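Local coordinates for protein FAD-dependent oxidoreductase (Actinomadura kijaniata, PDB 3M9V) that acts as a flavin-dependent oxidoreductase of the acyl-CoA dehydrogenase family in D-kijanose biosynthesis, probably on a dTDP-linked sugar, at residues 251-256 / 335-340; 78-83 / 317-322; 44-49 / 218-223; 49-54 / 172-177. All blocks are in the same frame, centred on the assembly; numbering follows the deposited sequence.

Contact 1: residues 251-256 / 335-340. With TYD (thymidine-5'-diphosphate), chain B.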
loop_
_atom_site.group_PDB
_atom_site.type_symbol
_atom_site.label_atom_id
_atom_site.label_comp_id
_atom_site.label_asym_id
_atom_site.label_seq_id
_atom_site.Cartn_x
_atom_site.Cartn_y
_atom_site.Cartn_z
ATOM N N ALA A 251 11.089 -27.618 -19.373
ATOM C CA ALA A 251 12.475 -27.744 -18.933
ATOM C C ALA A 251 13.296 -26.523 -19.349
ATOM O O ALA A 251 14.317 -26.207 -18.730
ATOM C CB ALA A 251 13.130 -29.028 -19.470
ATOM N N VAL A 252 12.813 -25.847 -20.383
ATOM C CA VAL A 252 13.476 -24.691 -20.994
ATOM C C VAL A 252 13.404 -23.448 -20.098
ATOM O O VAL A 252 14.233 -22.544 -20.184
ATOM C CB VAL A 252 12.823 -24.442 -22.374
ATOM C CG1 VAL A 252 12.851 -22.994 -22.817
ATOM C CG2 VAL A 252 13.505 -25.335 -23.410
ATOM N N LEU A 253 12.416 -23.448 -19.212
ATOM C CA LEU A 253 12.285 -22.413 -18.202
ATOM C C LEU A 253 13.562 -22.334 -17.389
ATOM O O LEU A 253 13.869 -21.257 -16.886
ATOM C CB LEU A 253 11.066 -22.655 -17.299
ATOM C CG LEU A 253 9.772 -22.629 -18.125
ATOM C CD1 LEU A 253 8.480 -22.803 -17.311
ATOM C CD2 LEU A 253 9.601 -21.427 -19.030
ATOM N N ALA A 254 14.305 -23.432 -17.262
ATOM C CA ALA A 254 15.476 -23.356 -16.397
ATOM C C ALA A 254 16.552 -22.465 -17.007
ATOM O O ALA A 254 17.228 -21.743 -16.267
ATOM C CB ALA A 254 16.094 -24.717 -16.144
ATOM N N GLY A 255 16.742 -22.548 -18.319
ATOM C CA GLY A 255 17.732 -21.723 -19.001
ATOM C C GLY A 255 17.326 -20.255 -18.992
ATOM O O GLY A 255 18.169 -19.367 -18.841
ATOM N N GLN A 256 16.030 -19.989 -19.150
ATOM C CA GLN A 256 15.576 -18.608 -19.080
ATOM C C GLN A 256 15.762 -18.011 -17.700
ATOM O O GLN A 256 15.929 -16.795 -17.535
ATOM C CB GLN A 256 14.112 -18.519 -19.494
ATOM C CG GLN A 256 13.963 -18.841 -20.960
ATOM C CD GLN A 256 12.530 -19.133 -21.299
ATOM O OE1 GLN A 256 11.605 -18.702 -20.609
ATOM N NE2 GLN A 256 12.332 -19.889 -22.367
ATOM N N GLN A 335 10.049 -25.029 -11.270
ATOM C CA GLN A 335 10.380 -24.548 -9.944
ATOM C C GLN A 335 11.331 -23.361 -10.046
ATOM O O GLN A 335 11.184 -22.402 -9.308
ATOM C CB GLN A 335 10.989 -25.684 -9.121
ATOM C CG GLN A 335 9.842 -26.533 -8.620
ATOM C CD GLN A 335 10.295 -27.575 -7.633
ATOM O OE1 GLN A 335 11.160 -27.349 -6.783
ATOM N NE2 GLN A 335 9.680 -28.748 -7.738
ATOM N N MET A 336 12.306 -23.419 -10.947
ATOM C CA MET A 336 13.247 -22.313 -11.067
ATOM C C MET A 336 12.525 -21.034 -11.472
ATOM O O MET A 336 12.724 -19.989 -10.855
ATOM C CB MET A 336 14.368 -22.668 -12.028
ATOM C CG MET A 336 15.303 -23.734 -11.434
ATOM S SD MET A 336 16.670 -24.142 -12.551
ATOM C CE MET A 336 17.618 -22.629 -12.560
ATOM N N MET A 337 11.615 -21.141 -12.429
ATOM C CA MET A 337 10.885 -19.978 -12.903
ATOM C C MET A 337 9.907 -19.391 -11.871
ATOM O O MET A 337 9.707 -18.183 -11.748
ATOM C CB MET A 337 10.207 -20.315 -14.238
ATOM C CG MET A 337 9.500 -19.119 -14.847
ATOM S SD MET A 337 10.633 -17.789 -15.367
ATOM C CE MET A 337 11.773 -18.469 -16.557
ATOM N N ARG A 338 9.298 -20.267 -11.088
ATOM C CA ARG A 338 8.427 -19.844 -10.002
ATOM C C ARG A 338 9.207 -19.093 -8.911
ATOM O O ARG A 338 8.777 -18.031 -8.485
ATOM C CB ARG A 338 7.757 -21.078 -9.386
ATOM C CG ARG A 338 6.852 -20.722 -8.192
ATOM C CD ARG A 338 5.473 -20.331 -8.702
ATOM N NE ARG A 338 4.372 -20.354 -7.727
ATOM C CZ ARG A 338 3.647 -21.426 -7.427
ATOM N NH1 ARG A 338 3.921 -22.596 -7.981
ATOM N NH2 ARG A 338 2.654 -21.342 -6.557
ATOM N N HIS A 339 10.332 -19.612 -8.434
ATOM C CA HIS A 339 11.182 -18.801 -7.567
ATOM C C HIS A 339 11.538 -17.454 -8.184
ATOM O O HIS A 339 11.417 -16.456 -7.478
ATOM C CB HIS A 339 12.513 -19.468 -7.212
ATOM C CG HIS A 339 12.387 -20.562 -6.192
ATOM N ND1 HIS A 339 12.352 -20.318 -4.834
ATOM C CD2 HIS A 339 12.291 -21.907 -6.338
ATOM C CE1 HIS A 339 12.279 -21.469 -4.184
ATOM N NE2 HIS A 339 12.218 -22.446 -5.075
ATOM N N PHE A 340 11.987 -17.434 -9.442
ATOM C CA PHE A 340 12.346 -16.210 -10.175
ATOM C C PHE A 340 11.149 -15.261 -10.184
ATOM O O PHE A 340 11.241 -14.092 -9.782
ATOM C CB PHE A 340 12.823 -16.557 -11.599
ATOM C CG PHE A 340 13.266 -15.398 -12.467
ATOM C CD1 PHE A 340 13.534 -14.121 -11.961
ATOM C CD2 PHE A 340 13.396 -15.594 -13.848
ATOM C CE1 PHE A 340 13.959 -13.069 -12.801
ATOM C CE2 PHE A 340 13.753 -14.537 -14.713
ATOM C CZ PHE A 340 14.045 -13.266 -14.177
HETATM P PA TYD B . 17.756 -18.784 -23.013
HETATM O O1A TYD B . 18.212 -18.232 -24.351
HETATM O O2A TYD B . 17.365 -17.851 -21.880
HETATM O O3A TYD B . 16.573 -19.843 -23.254
HETATM P PB TYD B . 15.769 -19.736 -24.642
HETATM O O1B TYD B . 15.605 -18.241 -24.850
HETATM O O2B TYD B . 14.499 -20.441 -24.210
HETATM O O3B TYD B . 16.676 -20.474 -25.609
HETATM O "O5'" TYD B . 18.785 -19.891 -22.451
HETATM C "C5'" TYD B . 19.022 -21.138 -23.103
HETATM C "C4'" TYD B . 20.403 -21.412 -22.524
HETATM O "O4'" TYD B . 20.318 -21.723 -21.139
HETATM C "C3'" TYD B . 21.152 -22.556 -23.182
HETATM O "O3'" TYD B . 22.237 -21.862 -23.801
HETATM C "C2'" TYD B . 21.755 -23.335 -22.023
HETATM C "C1'" TYD B . 21.374 -22.600 -20.740
HETATM N N1 TYD B . 20.843 -23.540 -19.743
HETATM C C2 TYD B . 21.323 -23.555 -18.501
HETATM O O2 TYD B . 22.249 -22.767 -18.191
HETATM N N3 TYD B . 20.821 -24.432 -17.604
HETATM C C4 TYD B . 19.825 -25.285 -17.939
HETATM O O4 TYD B . 19.378 -26.082 -17.087
HETATM C C5 TYD B . 19.321 -25.281 -19.228
HETATM C C5M TYD B . 18.224 -26.197 -19.703
HETATM C C6 TYD B . 19.864 -24.370 -20.123
#

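Contact 2: residues 78-83 / 317-322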
loop_
_atom_site.group_PDB
_atom_site.type_symbol
_atom_site.label_atom_id
_atom_site.label_comp_id
_atom_site.label_asym_id
_atom_site.label_seq_id
_atom_site.Cartn_x
_atom_site.Cartn_y
_atom_site.Cartn_z
ATOM N N VAL A 78 33.492 -18.088 -11.586
ATOM C CA VAL A 78 32.273 -17.762 -10.838
ATOM C C VAL A 78 31.134 -18.587 -11.413
ATOM O O VAL A 78 30.852 -18.554 -12.609
ATOM C CB VAL A 78 31.931 -16.257 -10.845
ATOM C CG1 VAL A 78 30.615 -15.998 -10.090
ATOM C CG2 VAL A 78 33.087 -15.489 -10.200
ATOM N N ASP A 79 30.485 -19.386 -10.581
ATOM C CA ASP A 79 29.411 -20.205 -11.116
ATOM C C ASP A 79 28.146 -20.146 -10.273
ATOM O O ASP A 79 27.209 -20.851 -10.629
ATOM C CB ASP A 79 29.866 -21.656 -11.252
ATOM C CG ASP A 79 30.088 -22.297 -9.901
ATOM O OD1 ASP A 79 30.180 -21.617 -8.855
ATOM O OD2 ASP A 79 30.164 -23.532 -9.878
ATOM N N ARG A 80 28.071 -19.306 -9.236
ATOM C CA ARG A 80 26.790 -19.103 -8.550
ATOM C C ARG A 80 26.045 -17.852 -9.020
ATOM O O ARG A 80 26.599 -16.748 -9.045
ATOM C CB ARG A 80 27.010 -18.877 -7.057
ATOM C CG ARG A 80 27.601 -20.011 -6.238
ATOM C CD ARG A 80 26.809 -21.288 -6.264
ATOM N NE ARG A 80 27.630 -22.270 -5.555
ATOM C CZ ARG A 80 27.531 -22.538 -4.257
ATOM N NH1 ARG A 80 26.612 -21.940 -3.510
ATOM N NH2 ARG A 80 28.320 -23.448 -3.709
ATOM N N LEU A 81 24.753 -18.011 -9.300
ATOM C CA LEU A 81 23.942 -16.834 -9.598
ATOM C C LEU A 81 23.965 -15.845 -8.432
ATOM O O LEU A 81 23.920 -14.623 -8.593
ATOM C CB LEU A 81 22.519 -17.290 -9.916
ATOM C CG LEU A 81 22.399 -18.007 -11.280
ATOM C CD1 LEU A 81 21.145 -18.865 -11.177
ATOM C CD2 LEU A 81 22.303 -17.031 -12.461
ATOM N N TYR A 82 23.976 -16.398 -7.228
ATOM C CA TYR A 82 23.946 -15.575 -6.040
ATOM C C TYR A 82 25.186 -14.698 -6.090
ATOM O O TYR A 82 25.071 -13.514 -5.846
ATOM C CB TYR A 82 23.962 -16.453 -4.796
ATOM C CG TYR A 82 23.837 -15.710 -3.483
ATOM C CD1 TYR A 82 22.585 -15.613 -2.868
ATOM C CD2 TYR A 82 24.941 -15.137 -2.870
ATOM C CE1 TYR A 82 22.406 -14.957 -1.666
ATOM C CE2 TYR A 82 24.773 -14.470 -1.648
ATOM C CZ TYR A 82 23.508 -14.411 -1.069
ATOM O OH TYR A 82 23.259 -13.817 0.144
ATOM N N ASP A 83 26.371 -15.233 -6.372
ATOM C CA ASP A 83 27.513 -14.332 -6.367
ATOM C C ASP A 83 27.520 -13.342 -7.518
ATOM O O ASP A 83 28.060 -12.246 -7.333
ATOM C CB ASP A 83 28.851 -15.077 -6.387
ATOM C CG ASP A 83 29.123 -15.749 -5.059
ATOM O OD1 ASP A 83 28.368 -15.469 -4.110
ATOM O OD2 ASP A 83 30.079 -16.529 -4.952
ATOM N N ALA A 317 17.961 -20.472 -3.881
ATOM C CA ALA A 317 17.133 -21.555 -4.367
ATOM C C ALA A 317 17.422 -21.856 -5.834
ATOM O O ALA A 317 17.461 -23.017 -6.226
ATOM C CB ALA A 317 15.672 -21.217 -4.175
ATOM N N ALA A 318 17.578 -20.823 -6.659
ATOM C CA ALA A 318 17.858 -21.055 -8.068
ATOM C C ALA A 318 19.196 -21.774 -8.270
ATOM O O ALA A 318 19.272 -22.656 -9.133
ATOM C CB ALA A 318 17.819 -19.752 -8.872
ATOM N N ASP A 319 20.221 -21.418 -7.503
ATOM C CA ASP A 319 21.535 -22.059 -7.574
ATOM C C ASP A 319 21.456 -23.547 -7.206
ATOM O O ASP A 319 22.062 -24.379 -7.890
ATOM C CB ASP A 319 22.522 -21.350 -6.631
ATOM C CG ASP A 319 23.215 -20.157 -7.278
ATOM O OD1 ASP A 319 23.298 -20.127 -8.531
ATOM O OD2 ASP A 319 23.696 -19.235 -6.562
ATOM N N ALA A 320 20.723 -23.889 -6.138
ATOM C CA ALA A 320 20.473 -25.281 -5.730
ATOM C C ALA A 320 19.773 -26.081 -6.824
ATOM O O ALA A 320 20.228 -27.161 -7.182
ATOM C CB ALA A 320 19.664 -25.364 -4.406
ATOM N N LEU A 321 18.675 -25.579 -7.370
ATOM C CA LEU A 321 17.989 -26.302 -8.429
ATOM C C LEU A 321 18.830 -26.383 -9.706
ATOM O O LEU A 321 18.797 -27.384 -10.424
ATOM C CB LEU A 321 16.654 -25.649 -8.763
ATOM C CG LEU A 321 15.643 -25.770 -7.621
ATOM C CD1 LEU A 321 14.641 -24.646 -7.831
ATOM C CD2 LEU A 321 14.967 -27.111 -7.763
ATOM N N SER A 322 19.598 -25.332 -9.975
ATOM C CA SER A 322 20.440 -25.299 -11.161
ATOM C C SER A 322 21.470 -26.428 -11.132
ATOM O O SER A 322 21.677 -27.123 -12.122
ATOM C CB SER A 322 21.201 -23.974 -11.222
ATOM O OG SER A 322 21.738 -23.836 -12.516
HETATM O O HOH W 1 24.468 -21.636 -10.414
HETATM O O HOH W 2 23.974 -19.922 -4.079
#

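Contact 3: residues 44-49 / 218-223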
loop_
_atom_site.group_PDB
_atom_site.type_symbol
_atom_site.label_atom_id
_atom_site.label_comp_id
_atom_site.label_asym_id
_atom_site.label_seq_id
_atom_site.Cartn_x
_atom_site.Cartn_y
_atom_site.Cartn_z
ATOM N N GLU A 44 27.269 12.035 -16.544
ATOM C CA GLU A 44 27.475 12.543 -17.900
ATOM C C GLU A 44 26.844 11.540 -18.862
ATOM O O GLU A 44 26.188 11.933 -19.831
ATOM C CB GLU A 44 28.981 12.610 -18.178
ATOM C CG GLU A 44 29.350 12.709 -19.659
ATOM C CD GLU A 44 30.763 12.206 -19.987
ATOM O OE1 GLU A 44 30.943 11.546 -21.040
ATOM O OE2 GLU A 44 31.705 12.454 -19.198
ATOM N N HIS A 45 27.067 10.242 -18.672
ATOM C CA HIS A 45 26.513 9.279 -19.636
ATOM C C HIS A 45 24.981 9.218 -19.627
ATOM O O HIS A 45 24.342 8.975 -20.650
ATOM C CB HIS A 45 27.118 7.897 -19.423
ATOM C CG HIS A 45 28.568 7.846 -19.806
ATOM N ND1 HIS A 45 29.000 8.081 -21.097
ATOM C CD2 HIS A 45 29.684 7.643 -19.067
ATOM C CE1 HIS A 45 30.315 7.965 -21.151
ATOM N NE2 HIS A 45 30.753 7.707 -19.931
ATOM N N ASP A 46 24.395 9.402 -18.450
ATOM C CA ASP A 46 22.946 9.514 -18.355
ATOM C C ASP A 46 22.411 10.748 -19.071
ATOM O O ASP A 46 21.407 10.704 -19.774
ATOM C CB ASP A 46 22.550 9.547 -16.877
ATOM C CG ASP A 46 21.077 9.850 -16.682
ATOM O OD1 ASP A 46 20.184 9.035 -16.976
ATOM O OD2 ASP A 46 20.752 10.944 -16.210
ATOM N N ARG A 47 23.060 11.886 -18.844
ATOM C CA ARG A 47 22.626 13.119 -19.476
ATOM C C ARG A 47 22.678 12.933 -20.990
ATOM O O ARG A 47 21.683 13.111 -21.690
ATOM C CB ARG A 47 23.554 14.229 -18.985
ATOM C CG ARG A 47 23.308 15.579 -19.625
ATOM C CD ARG A 47 24.286 16.630 -19.062
ATOM N NE ARG A 47 24.675 16.328 -17.680
ATOM C CZ ARG A 47 25.922 16.129 -17.252
ATOM N NH1 ARG A 47 26.934 16.203 -18.105
ATOM N NH2 ARG A 47 26.175 15.857 -15.974
ATOM N N ASP A 48 23.814 12.500 -21.518
ATOM C CA ASP A 48 23.952 12.405 -22.969
ATOM C C ASP A 48 23.384 11.120 -23.564
ATOM O O ASP A 48 23.270 11.065 -24.774
ATOM C CB ASP A 48 25.421 12.432 -23.409
ATOM C CG ASP A 48 26.168 13.673 -22.927
ATOM O OD1 ASP A 48 25.525 14.726 -22.765
ATOM O OD2 ASP A 48 27.390 13.580 -22.701
ATOM N N GLY A 49 23.100 10.081 -22.781
ATOM C CA GLY A 49 22.532 8.861 -23.355
ATOM C C GLY A 49 23.588 8.029 -24.066
ATOM O O GLY A 49 23.323 7.442 -25.109
ATOM N N GLY A 218 15.038 5.924 -18.148
ATOM C CA GLY A 218 16.251 5.558 -17.405
ATOM C C GLY A 218 17.090 4.509 -18.131
ATOM O O GLY A 218 16.794 4.205 -19.292
ATOM N N MET A 219 18.086 3.928 -17.453
ATOM C CA MET A 219 19.057 2.991 -18.041
ATOM C C MET A 219 19.626 3.643 -19.315
ATOM O O MET A 219 19.866 2.985 -20.338
ATOM C CB MET A 219 18.475 1.595 -18.339
ATOM C CG MET A 219 17.983 0.784 -17.111
ATOM S SD MET A 219 19.307 0.688 -15.855
ATOM C CE MET A 219 18.504 -0.306 -14.595
ATOM N N ARG A 220 19.831 4.953 -19.233
ATOM C CA ARG A 220 20.138 5.723 -20.427
ATOM C C ARG A 220 21.471 5.361 -21.065
ATOM O O ARG A 220 21.636 5.502 -22.282
ATOM C CB ARG A 220 19.948 7.227 -20.197
ATOM C CG ARG A 220 18.478 7.592 -20.172
ATOM C CD ARG A 220 18.290 9.085 -19.847
ATOM N NE ARG A 220 19.002 9.909 -20.820
ATOM C CZ ARG A 220 18.623 10.138 -22.076
ATOM N NH1 ARG A 220 17.498 9.643 -22.590
ATOM N NH2 ARG A 220 19.407 10.894 -22.835
ATOM N N ALA A 221 22.388 4.859 -20.249
ATOM C CA ALA A 221 23.737 4.568 -20.713
ATOM C C ALA A 221 23.917 3.095 -21.056
ATOM O O ALA A 221 25.062 2.668 -21.290
ATOM C CB ALA A 221 24.790 4.967 -19.677
ATOM N N SER A 222 22.834 2.319 -21.086
ATOM C CA SER A 222 22.988 0.859 -21.142
ATOM C C SER A 222 23.128 0.334 -22.565
ATOM O O SER A 222 23.339 -0.874 -22.786
ATOM C CB SER A 222 21.804 0.129 -20.480
ATOM O OG SER A 222 20.593 0.471 -21.136
ATOM N N GLY A 223 23.009 1.240 -23.529
ATOM C CA GLY A 223 23.200 0.864 -24.939
ATOM C C GLY A 223 22.160 -0.109 -25.470
ATOM O O GLY A 223 22.496 -1.067 -26.186
HETATM O O HOH W 3 19.770 6.419 -16.837
HETATM O O HOH W 4 23.195 4.150 -23.938
#

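Contact 4: residues 49-54 / 172-177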
loop_
_atom_site.group_PDB
_atom_site.type_symbol
_atom_site.label_atom_id
_atom_site.label_comp_id
_atom_site.label_asym_id
_atom_site.label_seq_id
_atom_site.Cartn_x
_atom_site.Cartn_y
_atom_site.Cartn_z
ATOM N N GLY A 49 23.100 10.081 -22.781
ATOM C CA GLY A 49 22.532 8.861 -23.355
ATOM C C GLY A 49 23.588 8.029 -24.066
ATOM O O GLY A 49 23.323 7.442 -25.109
ATOM N N THR A 50 24.809 7.988 -23.542
ATOM C CA THR A 50 25.899 7.382 -24.296
ATOM C C THR A 50 26.490 6.253 -23.464
ATOM O O THR A 50 26.491 6.274 -22.230
ATOM C CB THR A 50 27.047 8.396 -24.575
ATOM O OG1 THR A 50 27.544 8.909 -23.333
ATOM C CG2 THR A 50 26.593 9.549 -25.480
ATOM N N PHE A 51 27.007 5.251 -24.159
ATOM C CA PHE A 51 27.447 4.029 -23.509
ATOM C C PHE A 51 28.859 4.268 -22.945
ATOM O O PHE A 51 29.673 4.937 -23.578
ATOM C CB PHE A 51 27.400 2.909 -24.548
ATOM C CG PHE A 51 27.692 1.574 -23.967
ATOM C CD1 PHE A 51 26.675 0.825 -23.372
ATOM C CD2 PHE A 51 29.000 1.097 -23.968
ATOM C CE1 PHE A 51 26.979 -0.399 -22.789
ATOM C CE2 PHE A 51 29.304 -0.135 -23.398
ATOM C CZ PHE A 51 28.296 -0.881 -22.803
ATOM N N PRO A 52 29.166 3.765 -21.741
ATOM C CA PRO A 52 30.497 4.058 -21.206
ATOM C C PRO A 52 31.560 3.107 -21.779
ATOM O O PRO A 52 31.932 2.134 -21.125
ATOM C CB PRO A 52 30.291 3.806 -19.709
ATOM C CG PRO A 52 29.331 2.602 -19.690
ATOM C CD PRO A 52 28.356 2.948 -20.812
ATOM N N THR A 53 32.033 3.347 -23.004
ATOM C CA THR A 53 32.898 2.376 -23.669
ATOM C C THR A 53 34.195 2.198 -22.892
ATOM O O THR A 53 34.756 1.103 -22.867
ATOM C CB THR A 53 33.258 2.798 -25.105
ATOM O OG1 THR A 53 33.772 4.133 -25.063
ATOM C CG2 THR A 53 32.027 2.740 -26.012
ATOM N N ASP A 54 34.651 3.247 -22.220
ATOM C CA ASP A 54 35.914 3.149 -21.473
ATOM C C ASP A 54 35.842 2.267 -20.230
ATOM O O ASP A 54 36.825 1.628 -19.812
ATOM C CB ASP A 54 36.408 4.532 -21.002
ATOM C CG ASP A 54 35.292 5.395 -20.417
ATOM O OD1 ASP A 54 35.449 6.069 -19.372
ATOM O OD2 ASP A 54 34.203 5.378 -21.025
ATOM N N VAL A 172 18.518 -4.385 -27.185
ATOM C CA VAL A 172 19.685 -5.264 -27.037
ATOM C C VAL A 172 20.752 -4.528 -26.242
ATOM O O VAL A 172 21.550 -3.786 -26.824
ATOM C CB VAL A 172 20.276 -5.637 -28.412
ATOM C CG1 VAL A 172 21.439 -6.617 -28.210
ATOM C CG2 VAL A 172 19.172 -6.286 -29.294
ATOM N N SER A 173 20.786 -4.719 -24.926
ATOM C CA SER A 173 21.734 -3.971 -24.097
ATOM C C SER A 173 23.202 -4.321 -24.384
ATOM O O SER A 173 23.489 -5.471 -24.727
ATOM C CB SER A 173 21.454 -4.258 -22.611
ATOM O OG SER A 173 20.129 -3.856 -22.300
ATOM N N MET A 174 24.105 -3.362 -24.196
ATOM C CA MET A 174 25.534 -3.587 -24.417
ATOM C C MET A 174 25.903 -3.662 -25.904
ATOM O O MET A 174 27.083 -3.811 -26.251
ATOM C CB MET A 174 26.050 -4.837 -23.674
ATOM C CG MET A 174 27.579 -4.794 -23.454
ATOM S SD MET A 174 28.228 -6.070 -22.369
ATOM C CE MET A 174 27.498 -7.559 -23.045
ATOM N N ALA A 175 24.905 -3.587 -26.783
ATOM C CA ALA A 175 25.168 -3.727 -28.216
ATOM C C ALA A 175 26.297 -2.840 -28.759
ATOM O O ALA A 175 27.050 -3.213 -29.653
ATOM C CB ALA A 175 23.886 -3.577 -29.047
ATOM N N PRO A 176 26.457 -1.634 -28.204
ATOM C CA PRO A 176 27.493 -0.788 -28.791
ATOM C C PRO A 176 28.911 -1.364 -28.759
ATOM O O PRO A 176 29.716 -1.009 -29.624
ATOM C CB PRO A 176 27.379 0.493 -27.964
ATOM C CG PRO A 176 25.874 0.551 -27.694
ATOM C CD PRO A 176 25.550 -0.875 -27.322
ATOM N N VAL A 177 29.234 -2.232 -27.805
ATOM C CA VAL A 177 30.586 -2.790 -27.773
ATOM C C VAL A 177 30.515 -4.278 -28.105
ATOM O O VAL A 177 31.495 -5.000 -27.949
ATOM C CB VAL A 177 31.328 -2.520 -26.421
ATOM C CG1 VAL A 177 31.508 -1.016 -26.181
ATOM C CG2 VAL A 177 30.559 -3.068 -25.217
#

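Contact 1: residues 251-256 / 335-340
L253 packs on M337 at the root of both side chains, L253 CB lying 3.9 Å from M337 CB. The M337 chain then folds back: CG is anti to the backbone N (chi1 -176°), and bends at chi2 and chi3 bring M337 CE within 3.5 Å of L253 O, a carbonyl that also receives T257 OG1. A254 has a neighbour of each kind, protein and nucleotide. Its CB lies 3.7 Å from M336 SD, and the same methyl is in contact with O4 of the thymine base of TYD. At G255 the chain passes close to the sugar, CA being 3.4 Å from TYD O4', where any CB would clash. Q256 touches both sides as well. Its CB rests 3.8 Å from M337 CE, the two side chains crossing obliquely, while the extended chain beyond CG runs past the diphosphate and ends in a nearly straight hydrogen bond from NE2 to TYD O2B (2.9 Å, 165°). An alanine here would probably leave O2B without this donor and let the diphosphate shift, although the CB contact with M337 would stay. R332, S259 and E115 also hydrogen-bond TYD. M336 and M337 thus back the 253-256 turn by side-chain packing, while R332 of the same helix, 329-362, reaches TYD directly, and the amide of Q256 supplies one polar anchor of the diphosphate.

Contact 2: residues 78-83 / 317-322
D319 reaches from helix 291-323 to the start of helix 81-94, where its carboxylate meets the backbone of L81 and Y82. Its CB points toward that helix end, and CG, anti to the carbonyl carbon of D319 (chi1 -87°), comes within 3.3 Å of L81 N. OD1 accepts from L81 N at 2.7 Å through its syn lone pair, and lies against the CB of the same leucine. A water donates to OD1 and to D79 O, tying the preceding loop to the carboxylate. OD2 takes the next amide, Y82 N, at 2.9 Å in a fairly straight bond (164°) on the syn side, 24° out of the carboxylate plane. The aliphatic part of R80, the N-cap residue, lies against this oxygen, with CD 3.7 Å from OD2. Its guanidinium does not reach D319 in a salt bridge; a second water, donating to OD2, is weakly bound to R80 NH1. L81 CD1 packs on A318 CB at 4.1 Å. An alanine here would probably leave both amides and both waters without this carboxylate partner. The two N-H bonds join the N-terminal and C-terminal helical domains, and the helix start, with an arginine nearby, would probably favour the anion.

Contact 3: residues 44-49 / 218-223
R220 sends its side chain to the last turn of helix 35-48, where NE donates to D46 O at 2.7 Å in a nearly straight bond (165°) within the guanidinium plane. NH2 adds a weak, long bond to R47 O, 3.4 Å away. The chain of R220 bends at chi3 (57°), which turns NE toward these carbonyls. D46 also offers its side chain, crossing R220 at about a right angle with OD1 3.4 Å from CD; the carboxylate and guanidinium planes stand 87° apart and form no salt bridge. A water instead links D46 OD1 to R220 N. H45 CB packs on A221 CB at 3.8 Å, and G49 CA approaches R220 O at 3.6 Å. G49 leaves the helix with a positive phi, which favours glycine, and a CB here would press on R220 NH2. Farther out, D215 pairs with R220 NH1 and R378 with D46 OD2. S222 OG and S222 N both donate to M219 O, fixing the type I turn that presents R220. An arginine thus takes up carbonyls at the C-terminal end of a helix, joining the N-terminal helical domain to a loop of the beta-sheet middle domain in the acyl-CoA dehydrogenase fold.

Contact 4: residues 49-54 / 172-177
F51 and V177 make the main apolar contact: the side chains cross at about a right angle, and CE2 of the ring is 3.7 Å from V177 CG1 and the same from CG2. F51 CB points toward the 172-177 loop, and chi1 (-174°) sets CG anti to the backbone N, beside the carbonyl carbon. The ring also meets M174, with CE1 3.9 Å from M174 CA and CZ 4.0 Å from its CG. P176 CB approaches at the root of the ring, 4.2 Å from F51 CG. From its own segment P52 CD lies over one face of the ring, offset toward the rim, and the F56 ring meets it too. A second, aliphatic contact, T53 CG2 with V177 CG1, is less certain, since T53 is modelled in two conformers. Within the loop V177 N bonds to M174 O at 3.1 Å, while the type II turn from V172 to A175 places M174 at positive phi. S173, in the same turn, binds FMN in another crystal of this protein. Carried by carbon contacts, the join depends on shape rather than polar pairing to fit the link leading into helix 53-61 to the loop bearing S173.

The four contacts fall into two pairs on opposite sides of the chain's centre. Contacts 1 and 2, with centres 12 Å apart, adjoin through helices 291-323 and 329-362: M336 CG lies 3.6 Å from L321 CB. Contact 1 lines the dTDP pocket; in contact 2 the side chain of L81 is about 8 Å from TYD. Contacts 3 and 4 share G49 and have centres 9 Å apart. H45 ND1 and T50 OG1 (2.8 Å) probably form a hydrogen bond, as do S222 O and M174 N (3.0 Å), the first tying helix 35-48 to the link after it, the second joining the two middle-domain loops. Contact 4 includes flavin-site residue S173; its centre lies 29 Å from that of contact 1.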